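Local coordinates for putative iron binding protein (Bordetella pertussis Tohama I, PDB 1Y9U) that binds ferric iron through tyrosine side chains, probably as the periplasmic solute-binding component of an iron-uptake system, at residues N197-Y200 and V201-K205; Y270-A273 and N274-Y277; A287-A290 and S291-P294. All blocks are in the same frame, centred on the assembly; numbering follows the deposited sequence.

In the fold
Contact 1 comes first along the chain: strand 193-197 runs straight into helix 198-206, whose first turn carries two iron-site tyrosines. Contact 2 follows, closing helix 264-273 and turning the chain into strand 277-278, which pairs with strand 100-112. Contact 3 ends the short helix 287-291 and leads toward helix 303-318. The three are in series, none nested or crossed, but they touch in space. H203 of contact 1 meets N274 and Y275 of contact 2. F292 of contact 3 packs on A198 and V201 of helix 198-206, and V288 on K205, while V289 reaches Y275 and Y277. Together they join the iron-site helix to the two later helix ends.

Contact 1. Residues N197-Y200 and V201-K205; sequences NAYY and VGHMK
H203 folds back on Y199 one turn earlier, its CD2 3.2 Å from Y199 O, the carbonyl that accepts H203 N at 2.9 Å. In the Y199 conformer described, CD1 of the phenol lies 4.2 Å from the same imidazole CD2, which sits at the edge of the tyrosine ring near its plane. One residue on, M204 N gives its hydrogen to Y200 O, also at 2.9 Å, and the thioether chain, bent at chi3 (-74°), curls back to bring CE to 3.5 Å from that oxygen. These bonds form the first turns of helix 198-206, which follows directly on strand 193-197 and presents consecutive tyrosines to the iron site of this ferric-binding protein; Y199 and Y200, with Y143, bind Fe(3+), though no metal is bound here. Y199 CG stands between its backbone N and carbonyl carbon (chi1 66°), and in this conformer Y199 CE1 lies 3.2 Å above the centre of the Y200 ring. Y143 OH is hydrogen-bonded to Y200 OH. In the next shell, N274 stands against the imidazole of H203, and R107 holds N197 OD1.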
ATOM      1  N   ASN A 197      -7.233   1.597   5.294  1.00  7.95           N
ATOM      2  CA  ASN A 197      -6.293   2.295   4.440  1.00  8.09           C
ATOM      3  C   ASN A 197      -6.853   3.650   3.957  1.00  7.60           C
ATOM      4  O   ASN A 197      -8.034   3.778   3.626  1.00  7.53           O
ATOM      5  CB  ASN A 197      -5.875   1.447   3.278  1.00  8.59           C
ATOM      6  CG  ASN A 197      -4.868   0.398   3.655  1.00 10.97           C
ATOM      7  OD1 ASN A 197      -4.355   0.406   4.732  1.00 13.12           O
ATOM      8  ND2 ASN A 197      -4.601  -0.527   2.746  1.00 15.29           N
ATOM      9  N   ALA A 198      -5.986   4.655   3.888  1.00  7.96           N
ATOM     10  CA  ALA A 198      -6.392   6.017   3.576  1.00  8.74           C
ATOM     11  C   ALA A 198      -6.998   6.167   2.192  1.00 10.34           C
ATOM     12  O   ALA A 198      -7.912   6.940   1.972  1.00  9.46           O
ATOM     13  CB  ALA A 198      -5.189   6.916   3.697  1.00  8.46           C
ATOM     14  N   TYR A 199      -6.392   5.568   1.129  0.50 12.83           N
ATOM     15  CA  TYR A 199      -7.026   5.592  -0.326  0.50 12.98           C
ATOM     16  C   TYR A 199      -8.544   5.240  -0.371  0.50 13.48           C
ATOM     17  O   TYR A 199      -9.312   5.764  -1.212  0.50 15.02           O
ATOM     18  CB  TYR A 199      -6.250   4.746  -1.449  0.50 12.35           C
ATOM     19  CG  TYR A 199      -6.221   3.197  -1.252  0.50 13.39           C
ATOM     20  CD1 TYR A 199      -7.314   2.452  -1.614  0.50 15.06           C
ATOM     21  CD2 TYR A 199      -5.131   2.523  -0.748  0.50 14.86           C
ATOM     22  CE1 TYR A 199      -7.346   1.093  -1.466  0.50 16.16           C
ATOM     23  CE2 TYR A 199      -5.196   1.106  -0.564  0.50 13.68           C
ATOM     24  CZ  TYR A 199      -6.286   0.454  -0.961  0.50 14.42           C
ATOM     25  OH  TYR A 199      -6.247  -0.905  -0.745  0.50 18.29           O
ATOM     26  N   TYR A 200      -9.008   4.365   0.500  1.00  9.98           N
ATOM     27  CA  TYR A 200     -10.435   4.103   0.436  1.00  9.35           C
ATOM     28  C   TYR A 200     -11.257   5.345   0.809  1.00  9.00           C
ATOM     29  O   TYR A 200     -12.377   5.524   0.319  1.00  9.21           O
ATOM     30  CB  TYR A 200     -10.870   2.978   1.338  1.00  8.80           C
ATOM     31  CG  TYR A 200     -10.323   1.631   0.940  1.00  8.71           C
ATOM     32  CD1 TYR A 200      -9.421   0.943   1.756  1.00  9.30           C
ATOM     33  CD2 TYR A 200     -10.702   1.028  -0.247  1.00  9.81           C
ATOM     34  CE1 TYR A 200      -8.933  -0.286   1.399  1.00 10.05           C
ATOM     35  CE2 TYR A 200     -10.223  -0.207  -0.599  1.00 10.79           C
ATOM     36  CZ  TYR A 200      -9.345  -0.861   0.236  1.00 10.69           C
ATOM     37  OH  TYR A 200      -8.864  -2.093  -0.138  1.00 14.01           O
ATOM     38  N   VAL A 201     -10.702   6.210   1.656  1.00  8.74           N
ATOM     39  CA  VAL A 201     -11.347   7.462   2.023  1.00  9.14           C
ATOM     40  C   VAL A 201     -11.269   8.419   0.823  1.00  8.70           C
ATOM     41  O   VAL A 201     -12.207   9.177   0.584  1.00  9.75           O
ATOM     42  CB  VAL A 201     -10.727   8.077   3.290  1.00  9.27           C
ATOM     43  CG1 VAL A 201     -11.492   9.348   3.692  1.00 10.44           C
ATOM     44  CG2 VAL A 201     -10.700   7.064   4.416  1.00 10.56           C
ATOM     45  N   GLY A 202     -10.179   8.381   0.051  1.00  9.13           N
ATOM     46  CA  GLY A 202     -10.120   9.069  -1.228  1.00  9.61           C
ATOM     47  C   GLY A 202     -11.274   8.650  -2.126  1.00  9.26           C
ATOM     48  O   GLY A 202     -11.951   9.500  -2.711  1.00 10.21           O
ATOM     49  N   HIS A 203     -11.551   7.351  -2.238  1.00  9.24           N
ATOM     50  CA  HIS A 203     -12.676   6.868  -3.030  1.00  9.65           C
ATOM     51  C   HIS A 203     -13.999   7.345  -2.472  1.00  9.36           C
ATOM     52  O   HIS A 203     -14.820   7.877  -3.204  1.00 11.32           O
ATOM     53  CB  HIS A 203     -12.660   5.345  -3.092  1.00  9.95           C
ATOM     54  CG  HIS A 203     -11.607   4.789  -4.005  1.00 10.57           C
ATOM     55  ND1 HIS A 203     -11.718   4.832  -5.378  1.00 12.46           N
ATOM     56  CD2 HIS A 203     -10.422   4.200  -3.743  1.00 12.22           C
ATOM     57  CE1 HIS A 203     -10.642   4.295  -5.920  1.00 12.75           C
ATOM     58  NE2 HIS A 203      -9.839   3.906  -4.952  1.00 12.11           N
ATOM     59  N   MET A 204     -14.226   7.161  -1.185  1.00  9.20           N
ATOM     60  CA  MET A 204     -15.529   7.457  -0.625  1.00  8.86           C
ATOM     61  C   MET A 204     -15.886   8.943  -0.632  1.00  8.65           C
ATOM     62  O   MET A 204     -17.005   9.311  -0.995  1.00  9.67           O
ATOM     63  CB  MET A 204     -15.638   6.898   0.779  1.00  9.40           C
ATOM     64  CG  MET A 204     -15.662   5.357   0.838  1.00  9.52           C
ATOM     65  SD  MET A 204     -15.887   4.683   2.510  1.00 10.94           S
ATOM     66  CE  MET A 204     -14.281   4.989   3.206  1.00 10.78           C
ATOM     67  N   LYS A 205     -14.942   9.785  -0.237  1.00  8.19           N
ATOM     68  CA  LYS A 205     -15.194  11.220  -0.163  1.00  8.27           C
ATOM     69  C   LYS A 205     -15.298  11.860  -1.541  1.00  8.37           C
ATOM     70  O   LYS A 205     -15.964  12.897  -1.695  1.00 10.05           O
ATOM     71  CB  LYS A 205     -14.164  11.933   0.706  1.00  8.54           C
ATOM     72  CG  LYS A 205     -14.309  11.637   2.182  1.00  8.43           C
ATOM     73  CD  LYS A 205     -13.321  12.409   3.047  1.00  8.88           C
ATOM     74  CE  LYS A 205     -13.554  12.222   4.572  1.00  9.35           C
ATOM     75  NZ  LYS A 205     -14.681  13.037   5.094  1.00  9.84           N
TER

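Contact 2. Residues Y270-A273 and N274-Y277; sequences YAQA and NYEY
A Schellman motif ends helix 264-273, with Y275 as its C-prime residue at positive phi (57°), and turns the chain toward strand 277-278. E276 N reaches back to A271 O at 2.9 Å, and inside that bond Y275 N meets Q272 O at 3.1 Å from above the carbonyl plane. The methyl of A271 fits under the returning chain, its CB 3.4 Å from E276 O. Y275 has CG beside its own backbone N (chi1 -64°), which lays the ring back over the last turn: Q272 O stands 3.8 Å above one face, offset toward the rim. The ring also packs edge-to-face with H203. A water lies 2.7 Å from Y270 O, accepts a weak bond from N274 N and is weakly bonded to E276 OE1. The E276 carboxylate is held by R14 and R105 in salt bridges through OE2 and by S103 OG at OE1, which would favour its charged form. N274 packs beside the iron-binding Y199, with OD1 bonded to H203 NE2. Its ND2 donates to E276 OE2 at 2.9 Å, nearly straight at 168°, the acceptor lying in the amide plane but approached from above the carboxylate plane.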
ATOM      1  N   TYR A 270      -0.585   8.432 -11.629  1.00 12.42           N
ATOM      2  CA  TYR A 270      -0.429   7.099 -11.039  1.00 12.61           C
ATOM      3  C   TYR A 270      -1.094   7.035  -9.667  1.00 14.06           C
ATOM      4  O   TYR A 270      -1.847   6.099  -9.368  1.00 14.83           O
ATOM      5  CB  TYR A 270       1.065   6.704 -10.949  1.00 13.60           C
ATOM      6  CG  TYR A 270       1.304   5.284 -10.481  1.00 14.04           C
ATOM      7  CD1 TYR A 270       1.528   4.259 -11.391  1.00 16.96           C
ATOM      8  CD2 TYR A 270       1.340   4.968  -9.131  1.00 11.27           C
ATOM      9  CE1 TYR A 270       1.728   2.963 -10.976  1.00 18.41           C
ATOM     10  CE2 TYR A 270       1.522   3.666  -8.711  1.00 12.67           C
ATOM     11  CZ  TYR A 270       1.716   2.667  -9.628  1.00 16.33           C
ATOM     12  OH  TYR A 270       1.920   1.358  -9.232  1.00 17.84           O
ATOM     13  N   ALA A 271      -0.812   8.031  -8.843  1.00 13.95           N
ATOM     14  CA  ALA A 271      -1.322   8.051  -7.473  1.00 14.75           C
ATOM     15  C   ALA A 271      -2.776   8.425  -7.469  1.00 16.03           C
ATOM     16  O   ALA A 271      -3.559   7.807  -6.745  1.00 15.96           O
ATOM     17  CB  ALA A 271      -0.515   9.006  -6.601  1.00 14.61           C
ATOM     18  N   GLN A 272      -3.173   9.399  -8.285  1.00 17.20           N
ATOM     19  CA  GLN A 272      -4.575   9.821  -8.359  1.00 18.94           C
ATOM     20  C   GLN A 272      -5.490   8.645  -8.728  1.00 18.25           C
ATOM     21  O   GLN A 272      -6.611   8.546  -8.209  1.00 18.39           O
ATOM     22  CB  GLN A 272      -4.748  10.992  -9.340  1.00 19.46           C
ATOM     23  CG  GLN A 272      -6.201  11.524  -9.547  1.00 23.21           C
ATOM     24  CD  GLN A 272      -6.616  12.630  -8.555  1.00 26.87           C
ATOM     25  OE1 GLN A 272      -7.805  12.753  -8.207  1.00 29.34           O
ATOM     26  NE2 GLN A 272      -5.656  13.448  -8.129  1.00 28.43           N
ATOM     27  N   ALA A 273      -5.010   7.717  -9.561  1.00 18.03           N
ATOM     28  CA  ALA A 273      -5.864   6.664 -10.084  1.00 17.59           C
ATOM     29  C   ALA A 273      -6.521   5.821  -8.995  1.00 16.53           C
ATOM     30  O   ALA A 273      -7.685   5.484  -9.161  1.00 17.20           O
ATOM     31  CB  ALA A 273      -5.107   5.773 -11.037  1.00 18.26           C
ATOM     32  N   ASN A 274      -5.792   5.446  -7.927  1.00 14.31           N
ATOM     33  CA  ASN A 274      -6.390   4.695  -6.812  1.00 13.64           C
ATOM     34  C   ASN A 274      -6.341   5.518  -5.528  1.00 11.70           C
ATOM     35  O   ASN A 274      -6.443   4.946  -4.464  1.00 11.46           O
ATOM     36  CB  ASN A 274      -5.715   3.317  -6.563  1.00 14.16           C
ATOM     37  CG  ASN A 274      -6.471   2.437  -5.555  1.00 14.72           C
ATOM     38  OD1 ASN A 274      -7.693   2.334  -5.613  1.00 16.28           O
ATOM     39  ND2 ASN A 274      -5.732   1.804  -4.623  1.00 13.97           N
ATOM     40  N   TYR A 275      -6.199   6.843  -5.634  1.00 11.43           N
ATOM     41  CA  TYR A 275      -6.158   7.775  -4.504  1.00 10.49           C
ATOM     42  C   TYR A 275      -5.061   7.442  -3.498  1.00 10.20           C
ATOM     43  O   TYR A 275      -5.224   7.641  -2.314  1.00 10.49           O
ATOM     44  CB  TYR A 275      -7.520   7.868  -3.816  1.00 10.80           C
ATOM     45  CG  TYR A 275      -8.569   8.441  -4.730  1.00 10.11           C
ATOM     46  CD1 TYR A 275      -9.624   7.673  -5.208  1.00 11.83           C
ATOM     47  CD2 TYR A 275      -8.510   9.771  -5.117  1.00 13.01           C
ATOM     48  CE1 TYR A 275     -10.578   8.219  -6.047  1.00 12.96           C
ATOM     49  CE2 TYR A 275      -9.440  10.301  -5.959  1.00 14.21           C
ATOM     50  CZ  TYR A 275     -10.471   9.543  -6.410  1.00 14.72           C
ATOM     51  OH  TYR A 275     -11.396  10.132  -7.243  1.00 18.19           O
ATOM     52  N   GLU A 276      -3.959   6.907  -4.004  1.00 10.45           N
ATOM     53  CA  GLU A 276      -2.797   6.590  -3.216  1.00 10.56           C
ATOM     54  C   GLU A 276      -1.895   7.820  -3.118  1.00 10.18           C
ATOM     55  O   GLU A 276      -2.216   8.900  -3.643  1.00 11.79           O
ATOM     56  CB  GLU A 276      -2.069   5.391  -3.827  1.00 10.22           C
ATOM     57  CG  GLU A 276      -2.859   4.104  -3.665  1.00  9.95           C
ATOM     58  CD  GLU A 276      -2.348   2.963  -4.492  1.00 11.29           C
ATOM     59  OE1 GLU A 276      -1.475   3.164  -5.371  1.00 14.01           O
ATOM     60  OE2 GLU A 276      -2.893   1.858  -4.328  1.00 11.51           O
ATOM     61  N   TYR A 277      -0.813   7.674  -2.355  1.00  9.44           N
ATOM     62  CA  TYR A 277       0.117   8.776  -2.137  1.00  9.76           C
ATOM     63  C   TYR A 277       1.326   8.542  -3.032  1.00  9.48           C
ATOM     64  O   TYR A 277       1.901   7.468  -3.014  1.00 10.14           O
ATOM     65  CB  TYR A 277       0.500   8.843  -0.649  1.00  9.90           C
ATOM     66  CG  TYR A 277       0.968  10.219  -0.184  1.00  9.53           C
ATOM     67  CD1 TYR A 277       0.098  11.102   0.461  1.00 10.05           C
ATOM     68  CD2 TYR A 277       2.275  10.639  -0.403  1.00 10.44           C
ATOM     69  CE1 TYR A 277       0.520  12.337   0.890  1.00 11.54           C
ATOM     70  CE2 TYR A 277       2.694  11.902   0.002  1.00 10.66           C
ATOM     71  CZ  TYR A 277       1.816  12.732   0.655  1.00 11.67           C
ATOM     72  OH  TYR A 277       2.235  13.991   1.064  1.00 14.15           O
TER
HETATM   73  O   HOH W   1      -2.840   4.493  -7.440  1.00 18.14           O

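Contact 3. Residues A287-A290 and S291-P294; sequences AVVA and SFGP
S291 bends back onto the helix before it: OG donates to V288 O over 2.6 Å, in the carbonyl plane and on a lone pair. The hydroxyl can do this because it stands between the serine's own N and carbonyl carbon (chi1 81°), facing the preceding turn. The backbone N of the same residue goes to A287 O at 3.1 Å, with a weak second bond to V288 O, so the latter carbonyl takes both the hydroxyl and a share of the amide. Beyond S291 the pattern tightens to three-residue steps. F292 N donates to V289 O and G293 N to A290 O, in both cases from above the carbonyl plane. V289 O has a second donor, a water at 2.7 Å that also gives a hydrogen to G293 O and thereby bridges the last helical turn to the departing chain. R224 NH1 supplies G293 O with another hydrogen bond. At the other end of the helix, the carboxylate of D286 weakly accepts V288 N and V289 N.

The F292 ring folds back over the V288-V289 peptide. V289 CA lies over one face in a CH-pi contact, 4.0 Å from the centroid, and V288 O stands above the same face toward the rim. V288 CG1 comes within 3.8 Å of F292 CE2. A198 and V201 of helix 198-206 also pack on this phenyl ring. At G293 phi turns positive (90°), a backbone conformation suited to glycine. Such a change from four- to three-residue bonds, followed by a glycine leaving helical angles, is a common way to finish a short helix, here 287-291, beside the iron-site helix 198-206 of this solute-binding fold.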
ATOM      1  N   ALA A 287      -7.343  16.269  -3.953  1.00 13.32           N
ATOM      2  CA  ALA A 287      -7.755  17.210  -2.930  1.00 12.88           C
ATOM      3  C   ALA A 287      -8.165  16.534  -1.609  1.00 12.22           C
ATOM      4  O   ALA A 287      -7.873  17.041  -0.557  1.00 12.65           O
ATOM      5  CB  ALA A 287      -8.899  18.084  -3.434  1.00 13.53           C
ATOM      6  N   VAL A 288      -8.899  15.431  -1.700  1.00 11.94           N
ATOM      7  CA  VAL A 288      -9.251  14.675  -0.501  1.00 11.42           C
ATOM      8  C   VAL A 288      -7.983  14.152   0.197  1.00 10.72           C
ATOM      9  O   VAL A 288      -7.826  14.295   1.394  1.00 10.59           O
ATOM     10  CB  VAL A 288     -10.227  13.528  -0.825  1.00 11.34           C
ATOM     11  CG1 VAL A 288     -10.479  12.688   0.412  1.00 11.56           C
ATOM     12  CG2 VAL A 288     -11.542  14.085  -1.374  1.00 11.93           C
ATOM     13  N   VAL A 289      -7.076  13.567  -0.569  1.00 10.92           N
ATOM     14  CA  VAL A 289      -5.847  13.042   0.020  1.00 10.87           C
ATOM     15  C   VAL A 289      -5.052  14.176   0.722  1.00 11.01           C
ATOM     16  O   VAL A 289      -4.564  14.013   1.830  1.00 11.41           O
ATOM     17  CB  VAL A 289      -5.006  12.319  -1.036  1.00 10.43           C
ATOM     18  CG1 VAL A 289      -3.631  11.907  -0.442  1.00 11.78           C
ATOM     19  CG2 VAL A 289      -5.745  11.105  -1.572  1.00 10.78           C
ATOM     20  N   ALA A 290      -4.962  15.341   0.075  1.00 11.42           N
ATOM     21  CA  ALA A 290      -4.289  16.501   0.675  1.00 12.91           C
ATOM     22  C   ALA A 290      -4.926  16.923   1.996  1.00 12.91           C
ATOM     23  O   ALA A 290      -4.249  17.335   2.910  1.00 14.17           O
ATOM     24  CB  ALA A 290      -4.270  17.676  -0.303  1.00 13.90           C
ATOM     25  N   SER A 291      -6.246  16.779   2.081  1.00 12.80           N
ATOM     26  CA  SER A 291      -6.997  17.164   3.276  1.00 13.33           C
ATOM     27  C   SER A 291      -6.661  16.333   4.494  1.00 12.99           C
ATOM     28  O   SER A 291      -6.960  16.727   5.620  1.00 14.79           O
ATOM     29  CB  SER A 291      -8.513  17.136   3.016  1.00 13.63           C
ATOM     30  OG  SER A 291      -9.058  15.830   3.097  1.00 14.30           O
ATOM     31  N   PHE A 292      -6.016  15.182   4.292  1.00 12.72           N
ATOM     32  CA  PHE A 292      -5.607  14.361   5.419  1.00 12.73           C
ATOM     33  C   PHE A 292      -4.461  15.000   6.220  1.00 13.70           C
ATOM     34  O   PHE A 292      -4.096  14.512   7.279  1.00 15.00           O
ATOM     35  CB  PHE A 292      -5.183  12.965   4.942  1.00 11.76           C
ATOM     36  CG  PHE A 292      -6.252  12.186   4.184  1.00 11.30           C
ATOM     37  CD1 PHE A 292      -5.873  11.122   3.377  1.00 11.36           C
ATOM     38  CD2 PHE A 292      -7.604  12.497   4.292  1.00 12.57           C
ATOM     39  CE1 PHE A 292      -6.837  10.371   2.673  1.00 11.76           C
ATOM     40  CE2 PHE A 292      -8.566  11.763   3.583  1.00 12.06           C
ATOM     41  CZ  PHE A 292      -8.177  10.702   2.780  1.00 12.18           C
ATOM     42  N   GLY A 293      -3.858  16.042   5.666  1.00 14.45           N
ATOM     43  CA  GLY A 293      -2.805  16.777   6.350  1.00 15.23           C
ATOM     44  C   GLY A 293      -1.445  16.187   6.047  1.00 15.34           C
ATOM     45  O   GLY A 293      -1.314  15.318   5.206  1.00 14.55           O
ATOM     46  N   PRO A 294      -0.416  16.654   6.735  1.00 16.08           N
ATOM     47  CA  PRO A 294       0.949  16.236   6.429  1.00 16.13           C
ATOM     48  C   PRO A 294       1.168  14.750   6.738  1.00 15.56           C
ATOM     49  O   PRO A 294       0.732  14.246   7.771  1.00 16.97           O
ATOM     50  CB  PRO A 294       1.786  17.130   7.358  1.00 16.70           C
ATOM     51  CG  PRO A 294       0.884  17.452   8.455  1.00 18.35           C
ATOM     52  CD  PRO A 294      -0.461  17.621   7.844  1.00 17.12           C
TER
HETATM   53  O   HOH W   2      -2.020  14.254   2.803  1.00 12.27           O